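Long-range contacts in succinyl-CoA ligase (ADP-forming) subunit alpha (Methanosaeta concilii, PDB 6HXI), which joins a CoA-ligase family region to a citrate-synthase-like helical region in one chain and binds coenzyme A: residues Lys4-Asn12 and His215-Pro223; Phe461-Glu472 and Glu517-Leu528. All coordinates share one frame; numbering follows the deposited sequence.

Contact 1 of 2, residues Lys4-Asn12 and His215-Pro223; sequences KDYVLFDIN and HILRYERNP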
# COMPACT_ATOMS: atom_id res chain seq x y z
N LYS B 4 14.17 -3.46 63.87
CA LYS B 4 13.35 -3.81 62.72
C LYS B 4 12.31 -2.73 62.43
O LYS B 4 12.23 -2.25 61.29
CB LYS B 4 12.71 -5.20 62.89
CG LYS B 4 13.72 -6.35 62.77
CD LYS B 4 13.27 -7.61 63.51
CE LYS B 4 14.43 -8.52 63.86
NZ LYS B 4 14.99 -9.20 62.67
N ASP B 5 11.52 -2.33 63.45
CA ASP B 5 10.49 -1.28 63.39
C ASP B 5 11.10 0.10 63.07
O ASP B 5 10.48 0.88 62.35
CB ASP B 5 9.68 -1.21 64.71
CG ASP B 5 9.10 -2.55 65.16
OD1 ASP B 5 8.27 -3.12 64.41
OD2 ASP B 5 9.48 -3.02 66.26
N TYR B 6 12.31 0.38 63.60
CA TYR B 6 13.05 1.61 63.38
C TYR B 6 13.60 1.75 61.94
O TYR B 6 13.86 2.87 61.50
CB TYR B 6 14.16 1.79 64.42
CG TYR B 6 15.17 0.66 64.48
CD1 TYR B 6 16.23 0.60 63.58
CD2 TYR B 6 15.13 -0.29 65.50
CE1 TYR B 6 17.19 -0.41 63.66
CE2 TYR B 6 16.09 -1.30 65.59
CZ TYR B 6 17.11 -1.36 64.66
OH TYR B 6 18.05 -2.36 64.72
N VAL B 7 13.78 0.64 61.22
CA VAL B 7 14.28 0.66 59.84
C VAL B 7 13.15 1.05 58.87
O VAL B 7 12.11 0.37 58.80
CB VAL B 7 14.95 -0.68 59.40
CG1 VAL B 7 15.43 -0.61 57.96
CG2 VAL B 7 16.10 -1.05 60.32
N LEU B 8 13.35 2.13 58.10
CA LEU B 8 12.34 2.50 57.11
C LEU B 8 12.68 1.76 55.83
O LEU B 8 11.86 0.96 55.36
CB LEU B 8 12.30 4.02 56.90
CG LEU B 8 10.93 4.68 56.71
CD1 LEU B 8 10.08 4.59 57.98
CD2 LEU B 8 11.12 6.14 56.37
N PHE B 9 13.92 1.94 55.33
CA PHE B 9 14.43 1.30 54.12
C PHE B 9 15.77 0.70 54.33
O PHE B 9 16.61 1.28 55.01
CB PHE B 9 14.60 2.27 52.96
CG PHE B 9 13.60 3.38 52.89
CD1 PHE B 9 12.28 3.12 52.57
CD2 PHE B 9 13.99 4.70 53.10
CE1 PHE B 9 11.34 4.15 52.49
CE2 PHE B 9 13.05 5.73 53.03
CZ PHE B 9 11.73 5.45 52.74
N ASP B 10 16.01 -0.40 53.64
CA ASP B 10 17.31 -1.06 53.63
C ASP B 10 17.67 -1.44 52.20
O ASP B 10 16.98 -1.06 51.24
CB ASP B 10 17.35 -2.26 54.61
CG ASP B 10 16.26 -3.30 54.44
OD1 ASP B 10 15.99 -3.72 53.28
OD2 ASP B 10 15.74 -3.78 55.49
N ILE B 11 18.77 -2.18 52.06
CA ILE B 11 19.30 -2.64 50.80
C ILE B 11 18.39 -3.70 50.16
O ILE B 11 18.58 -4.02 49.00
CB ILE B 11 20.78 -3.07 51.01
CG1 ILE B 11 21.57 -3.00 49.69
CG2 ILE B 11 20.91 -4.42 51.71
CD1 ILE B 11 23.01 -2.45 49.78
N ASN B 12 17.40 -4.23 50.90
CA ASN B 12 16.45 -5.22 50.37
C ASN B 12 15.05 -4.63 50.08
O ASN B 12 14.16 -5.36 49.62
CB ASN B 12 16.36 -6.46 51.27
CG ASN B 12 17.68 -7.16 51.46
OD1 ASN B 12 18.25 -7.71 50.51
ND2 ASN B 12 18.19 -7.14 52.68
N HIS B 215 10.35 10.16 62.91
CA HIS B 215 11.64 9.81 62.34
C HIS B 215 12.76 9.94 63.35
O HIS B 215 13.58 9.03 63.39
CB HIS B 215 11.92 10.58 61.05
CG HIS B 215 10.78 10.47 60.07
ND1 HIS B 215 10.56 9.31 59.34
CD2 HIS B 215 9.79 11.35 59.80
CE1 HIS B 215 9.46 9.53 58.64
NE2 HIS B 215 8.96 10.74 58.87
N ILE B 216 12.77 11.00 64.20
CA ILE B 216 13.80 11.19 65.24
C ILE B 216 13.80 10.01 66.23
O ILE B 216 14.88 9.55 66.63
CB ILE B 216 13.73 12.59 65.94
CG1 ILE B 216 14.12 13.71 64.95
CG2 ILE B 216 14.63 12.63 67.20
CD1 ILE B 216 13.94 15.16 65.43
N LEU B 217 12.59 9.51 66.58
CA LEU B 217 12.42 8.37 67.49
C LEU B 217 12.95 7.08 66.89
O LEU B 217 13.47 6.26 67.63
CB LEU B 217 10.98 8.20 67.98
CG LEU B 217 10.46 9.26 68.94
CD1 LEU B 217 9.02 8.98 69.32
CD2 LEU B 217 11.32 9.36 70.19
N ARG B 218 12.84 6.92 65.56
CA ARG B 218 13.40 5.76 64.86
C ARG B 218 14.93 5.83 64.90
O ARG B 218 15.57 4.79 65.06
CB ARG B 218 12.95 5.72 63.40
CG ARG B 218 11.52 5.28 63.14
CD ARG B 218 11.28 5.02 61.66
NE ARG B 218 11.64 6.15 60.80
CZ ARG B 218 12.77 6.25 60.11
NH1 ARG B 218 13.69 5.30 60.19
NH2 ARG B 218 13.01 7.32 59.36
N TYR B 219 15.53 7.03 64.72
CA TYR B 219 16.98 7.21 64.75
C TYR B 219 17.53 6.89 66.14
O TYR B 219 18.65 6.39 66.24
CB TYR B 219 17.37 8.64 64.36
CG TYR B 219 16.87 9.12 63.01
CD1 TYR B 219 16.58 8.23 61.99
CD2 TYR B 219 16.75 10.48 62.74
CE1 TYR B 219 16.13 8.67 60.75
CE2 TYR B 219 16.31 10.94 61.50
CZ TYR B 219 16.01 10.03 60.50
OH TYR B 219 15.59 10.48 59.28
N GLU B 220 16.74 7.18 67.20
CA GLU B 220 17.08 6.95 68.61
C GLU B 220 17.16 5.46 68.95
O GLU B 220 17.92 5.08 69.86
CB GLU B 220 16.06 7.62 69.53
CG GLU B 220 16.65 8.71 70.41
CD GLU B 220 17.53 8.27 71.57
OE1 GLU B 220 17.02 7.58 72.49
OE2 GLU B 220 18.70 8.69 71.60
N ARG B 221 16.37 4.63 68.24
CA ARG B 221 16.32 3.18 68.41
C ARG B 221 17.38 2.48 67.56
O ARG B 221 17.87 1.42 67.97
CB ARG B 221 14.93 2.63 68.07
CG ARG B 221 13.83 2.97 69.10
CD ARG B 221 12.52 2.26 68.78
NE ARG B 221 11.94 2.69 67.49
CZ ARG B 221 10.95 2.06 66.86
NH1 ARG B 221 10.42 0.96 67.37
NH2 ARG B 221 10.50 2.52 65.70
N ASN B 222 17.73 3.06 66.38
CA ASN B 222 18.72 2.49 65.46
C ASN B 222 20.15 2.52 66.03
O ASN B 222 20.68 3.60 66.26
CB ASN B 222 18.66 3.17 64.08
CG ASN B 222 19.29 2.39 62.94
OD1 ASN B 222 20.15 1.51 63.12
ND2 ASN B 222 18.90 2.72 61.72
N PRO B 223 20.79 1.34 66.23
CA PRO B 223 22.17 1.32 66.77
C PRO B 223 23.23 1.93 65.84
O PRO B 223 24.22 2.46 66.33
CB PRO B 223 22.45 -0.17 67.02
CG PRO B 223 21.13 -0.86 66.91
CD PRO B 223 20.28 -0.03 66.01
O HOH W 1 16.25 4.16 61.55
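Arg218 meets the loop 4-12 along the whole of its side chain, and the backbone oxygen of Tyr6 is its recurring partner. Arg218 CB packs 3.5 Å from Tyr6 O, and CG follows slightly farther off. At Arg218 CD the chain returns to 3.4 Å from Tyr6 O. A bend at the third torsion (chi3 -54°) then turns the guanidinium edge toward Tyr6 O, with Leu8 over one face. Arg218 NE comes 3.6 Å from Leu8 CD1, the methyl on that face. Arg218 NH1 donates to Tyr6 O at 2.8 Å with an N-H...O angle of 157°, the acceptor lying in the guanidinium plane; NH1 also makes a salt bridge to Glu198. Arg218 NH2 donates to His215 ND1 over 3.2 Å, close to both the ring and guanidinium planes, while His215 NE2 bonds Ser210. With both terminal nitrogens tied, rotation of the guanidinium should be limited.

Helix 212-221 is the connection in a beta-alpha-beta crossover between the parallel strands 196-201 and 227-233, and the loop leads into strand 15-18 of a separate, Rossmann-like sheet. The contact therefore bridges two alpha/beta units, with Leu8 also resting on Ile134 and Ile136 of strand 134-136, at one edge of the sheet that holds 15-18.

Tyr6 takes the crowded first torsion, CG between backbone N and carbonyl carbon (chi1 58°), which brings its ring against Arg221, Asn222 and Pro223. Asn222 CA makes a CH-pi contact 3.9 Å from the Tyr6 ring centroid, and Tyr6 OH reaches Pro223 CD at 3.5 Å. A water donating to Tyr6 O and accepting from Asn222 ND2 gives that carbonyl a second donor. Arg221 CB packs by the ring, while the Arg221 guanidinium, its plane steep to the ring's, passes one face over Tyr6 N.

Contact 2 of 2, residues Phe461-Glu472 and Glu517-Leu528; sequences FKRAQETGLAPE and ELLNYALQVEEL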
# COMPACT_ATOMS: atom_id res chain seq x y z
N PHE B 461 6.62 15.17 -25.83
CA PHE B 461 6.40 16.47 -26.49
C PHE B 461 7.57 17.42 -26.23
O PHE B 461 8.01 18.08 -27.16
CB PHE B 461 5.05 17.09 -26.09
CG PHE B 461 3.86 16.51 -26.83
CD1 PHE B 461 3.31 15.29 -26.45
CD2 PHE B 461 3.31 17.16 -27.92
CE1 PHE B 461 2.22 14.75 -27.15
CE2 PHE B 461 2.21 16.62 -28.61
CZ PHE B 461 1.67 15.43 -28.20
N LYS B 462 8.09 17.47 -24.98
CA LYS B 462 9.21 18.36 -24.64
C LYS B 462 10.44 18.03 -25.52
O LYS B 462 11.02 18.92 -26.13
CB LYS B 462 9.56 18.27 -23.14
CG LYS B 462 10.37 19.42 -22.63
CD LYS B 462 11.20 19.10 -21.40
CE LYS B 462 12.03 20.32 -21.10
NZ LYS B 462 13.43 20.01 -20.73
N ARG B 463 10.80 16.74 -25.62
CA ARG B 463 11.92 16.25 -26.41
C ARG B 463 11.78 16.62 -27.90
O ARG B 463 12.68 17.23 -28.46
CB ARG B 463 12.09 14.73 -26.20
CG ARG B 463 13.17 14.09 -27.08
CD ARG B 463 13.02 12.58 -27.20
NE ARG B 463 11.70 12.18 -27.70
CZ ARG B 463 11.36 12.10 -28.99
NH1 ARG B 463 12.24 12.42 -29.93
NH2 ARG B 463 10.14 11.72 -29.34
N ALA B 464 10.63 16.34 -28.51
CA ALA B 464 10.40 16.67 -29.91
C ALA B 464 10.61 18.14 -30.18
O ALA B 464 11.39 18.49 -31.06
CB ALA B 464 8.99 16.24 -30.32
N GLN B 465 9.95 19.01 -29.40
CA GLN B 465 9.99 20.45 -29.52
C GLN B 465 11.38 21.01 -29.23
O GLN B 465 11.78 21.95 -29.90
CB GLN B 465 8.93 21.06 -28.61
CG GLN B 465 8.56 22.51 -28.91
CD GLN B 465 9.08 23.52 -27.91
OE1 GLN B 465 9.54 23.19 -26.81
NE2 GLN B 465 8.97 24.77 -28.27
N GLU B 466 12.12 20.41 -28.27
CA GLU B 466 13.49 20.84 -27.89
C GLU B 466 14.49 20.51 -29.01
O GLU B 466 15.17 21.40 -29.51
CB GLU B 466 13.98 20.11 -26.61
CG GLU B 466 13.71 20.80 -25.29
CD GLU B 466 14.15 19.97 -24.10
OE1 GLU B 466 14.72 20.56 -23.15
OE2 GLU B 466 13.96 18.73 -24.12
N THR B 467 14.56 19.20 -29.39
CA THR B 467 15.46 18.69 -30.43
C THR B 467 15.16 19.30 -31.82
O THR B 467 15.85 18.98 -32.79
CB THR B 467 15.48 17.15 -30.43
OG1 THR B 467 14.23 16.64 -30.88
CG2 THR B 467 15.85 16.56 -29.07
N GLY B 468 14.18 20.18 -31.88
CA GLY B 468 13.82 20.89 -33.10
C GLY B 468 12.93 20.18 -34.09
O GLY B 468 12.59 20.78 -35.12
N LEU B 469 12.52 18.91 -33.82
CA LEU B 469 11.64 18.12 -34.71
C LEU B 469 10.40 18.92 -35.13
O LEU B 469 9.74 19.51 -34.28
CB LEU B 469 11.16 16.82 -34.03
CG LEU B 469 12.18 15.73 -33.74
CD1 LEU B 469 11.50 14.56 -33.07
CD2 LEU B 469 12.87 15.25 -35.01
N ALA B 470 10.11 18.97 -36.44
CA ALA B 470 8.89 19.64 -36.89
C ALA B 470 7.71 18.72 -36.45
O ALA B 470 7.90 17.51 -36.40
CB ALA B 470 8.91 19.82 -38.40
N PRO B 471 6.51 19.26 -36.07
CA PRO B 471 5.40 18.38 -35.66
C PRO B 471 5.18 17.15 -36.54
O PRO B 471 4.97 16.06 -36.02
CB PRO B 471 4.19 19.32 -35.69
CG PRO B 471 4.76 20.65 -35.41
CD PRO B 471 6.10 20.68 -36.06
N GLU B 472 5.33 17.31 -37.88
CA GLU B 472 5.20 16.25 -38.90
C GLU B 472 6.25 15.16 -38.69
O GLU B 472 5.91 13.99 -38.75
CB GLU B 472 5.32 16.82 -40.34
CG GLU B 472 4.49 18.07 -40.63
CD GLU B 472 5.03 19.38 -40.08
OE1 GLU B 472 6.15 19.77 -40.48
OE2 GLU B 472 4.33 20.00 -39.25
N GLU B 517 4.29 27.86 -25.35
CA GLU B 517 5.10 27.38 -26.48
C GLU B 517 4.92 25.86 -26.75
O GLU B 517 4.74 25.45 -27.90
CB GLU B 517 6.58 27.70 -26.23
CG GLU B 517 7.45 27.70 -27.48
CD GLU B 517 8.94 27.90 -27.29
OE1 GLU B 517 9.48 27.47 -26.23
OE2 GLU B 517 9.59 28.41 -28.23
N LEU B 518 4.94 25.04 -25.68
CA LEU B 518 4.77 23.61 -25.87
C LEU B 518 3.32 23.28 -26.22
O LEU B 518 3.07 22.37 -27.02
CB LEU B 518 5.33 22.81 -24.70
CG LEU B 518 5.48 21.30 -24.92
CD1 LEU B 518 6.36 20.98 -26.12
CD2 LEU B 518 5.96 20.61 -23.67
N LEU B 519 2.37 24.13 -25.74
CA LEU B 519 0.97 23.95 -26.11
C LEU B 519 0.76 24.27 -27.60
O LEU B 519 0.08 23.51 -28.28
CB LEU B 519 -0.00 24.70 -25.20
CG LEU B 519 -1.48 24.67 -25.65
CD1 LEU B 519 -2.12 23.29 -25.42
CD2 LEU B 519 -2.27 25.75 -24.94
N ASN B 520 1.41 25.34 -28.11
CA ASN B 520 1.29 25.69 -29.52
C ASN B 520 1.84 24.58 -30.43
O ASN B 520 1.22 24.24 -31.44
CB ASN B 520 1.88 27.08 -29.83
CG ASN B 520 1.21 28.25 -29.12
OD1 ASN B 520 0.00 28.25 -28.80
ND2 ASN B 520 1.99 29.29 -28.87
N TYR B 521 2.97 23.97 -30.03
CA TYR B 521 3.55 22.82 -30.73
C TYR B 521 2.56 21.64 -30.65
O TYR B 521 2.25 21.01 -31.66
CB TYR B 521 4.90 22.45 -30.06
CG TYR B 521 5.67 21.33 -30.76
CD1 TYR B 521 6.56 21.61 -31.79
CD2 TYR B 521 5.51 20.00 -30.37
CE1 TYR B 521 7.26 20.59 -32.43
CE2 TYR B 521 6.20 18.97 -31.01
CZ TYR B 521 7.07 19.27 -32.05
OH TYR B 521 7.75 18.27 -32.70
N ALA B 522 2.03 21.38 -29.43
CA ALA B 522 1.11 20.26 -29.21
C ALA B 522 -0.11 20.33 -30.10
O ALA B 522 -0.51 19.29 -30.64
CB ALA B 522 0.71 20.16 -27.76
N LEU B 523 -0.68 21.56 -30.28
CA LEU B 523 -1.83 21.82 -31.12
C LEU B 523 -1.50 21.64 -32.61
O LEU B 523 -2.39 21.30 -33.35
CB LEU B 523 -2.49 23.21 -30.86
CG LEU B 523 -3.08 23.46 -29.44
CD1 LEU B 523 -3.48 24.89 -29.27
CD2 LEU B 523 -4.27 22.55 -29.16
N GLN B 524 -0.22 21.85 -33.04
CA GLN B 524 0.24 21.60 -34.41
C GLN B 524 0.28 20.09 -34.64
O GLN B 524 -0.11 19.64 -35.71
CB GLN B 524 1.63 22.21 -34.68
CG GLN B 524 1.65 23.71 -34.92
CD GLN B 524 3.06 24.22 -35.16
OE1 GLN B 524 3.87 24.40 -34.23
NE2 GLN B 524 3.41 24.47 -36.41
N VAL B 525 0.79 19.30 -33.64
CA VAL B 525 0.83 17.82 -33.66
C VAL B 525 -0.61 17.26 -33.76
O VAL B 525 -0.86 16.33 -34.56
CB VAL B 525 1.58 17.22 -32.44
CG1 VAL B 525 1.39 15.70 -32.39
CG2 VAL B 525 3.06 17.59 -32.45
N GLU B 526 -1.55 17.84 -32.95
CA GLU B 526 -2.97 17.47 -32.92
C GLU B 526 -3.68 17.68 -34.27
O GLU B 526 -4.53 16.86 -34.64
CB GLU B 526 -3.68 18.22 -31.79
CG GLU B 526 -5.08 17.73 -31.47
CD GLU B 526 -5.95 18.77 -30.79
OE1 GLU B 526 -5.79 19.98 -31.09
OE2 GLU B 526 -6.78 18.38 -29.94
N GLU B 527 -3.32 18.74 -35.02
CA GLU B 527 -3.91 19.01 -36.34
C GLU B 527 -3.55 17.88 -37.28
O GLU B 527 -4.42 17.43 -38.03
CB GLU B 527 -3.45 20.35 -36.92
CG GLU B 527 -4.17 21.53 -36.30
CD GLU B 527 -3.82 22.85 -36.94
OE1 GLU B 527 -2.88 23.53 -36.46
OE2 GLU B 527 -4.50 23.22 -37.93
N LEU B 528 -2.32 17.37 -37.17
CA LEU B 528 -1.84 16.23 -37.95
C LEU B 528 -2.52 14.90 -37.57
O LEU B 528 -2.88 14.13 -38.46
CB LEU B 528 -0.31 16.11 -37.85
CG LEU B 528 0.44 17.27 -38.49
CD1 LEU B 528 1.83 17.31 -38.01
CD2 LEU B 528 0.44 17.15 -40.02
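Phe461 sends its ring as a knob into the hole formed by Leu518, Tyr521, Ala522 and Val525. Phe461 CE2 lies 3.8 Å from Ala522 CA and 3.9 Å from Val525 CB. The axes of the segments 461-466 and 517-528 cross nearly at right angles (93°) with a closest approach of 10.2 Å, a separation bridged by the Phe461 and Tyr521 rings and by Leu518. Phe474, of the following helix 471-480, meets the Phe461 ring edge-to-face.

Pro471, at the start of that helix, is a second knob: Pro471 CG touches Gln524 CB at 3.6 Å, while its CB leans on Val525 CG2 and Leu528 CD1. Between the two knobs rises Tyr521, with CG anti to the backbone N (chi1 -176°), a third knob set among Phe461, Ala464, Gln465 and Pro471. Gln465 CB sits squarely over the Tyr521 ring face, 3.9 Å from its centroid, in a CH-pi contact.

At the tip, Tyr521 OH donates to Leu469 O at 2.8 Å, from well above the carbonyl plane (56°). Farther out, Gln465 NE2 approaches Glu517 OE1 to 3.4 Å, but at an angle too poor for a hydrogen bond.

This all-helical packing belongs to the citrate-synthase-like region. The chemistry implies that apolar interlocking holds the helices together, while the tyrosine hydroxyl fastens the loop joining helices 453-466 and 471-480 to helix 517-530.

In the fold
Contact 1 and contact 2 do not touch: their centres are 95 Å apart and their nearest atoms about 74 Å. They lie in series along the chain and on opposite sides of its centre, about 40 Å and 56 Å from it, centre to centre. Contact 1 belongs to the CoA-ligase end and contact 2 to the citrate-synthase-like end. A bound coenzyme A lies about 14 Å from the His215 side chain, too far to touch, and one lies about 7 Å from that of Val525; the residues seen lining a coenzyme A pocket, such as Phe87, Ser89 and Thr140, belong to neither contact. Contact 2 also borders the chain of citrate lyase, where Leu528 packs on Lys228 of that chain.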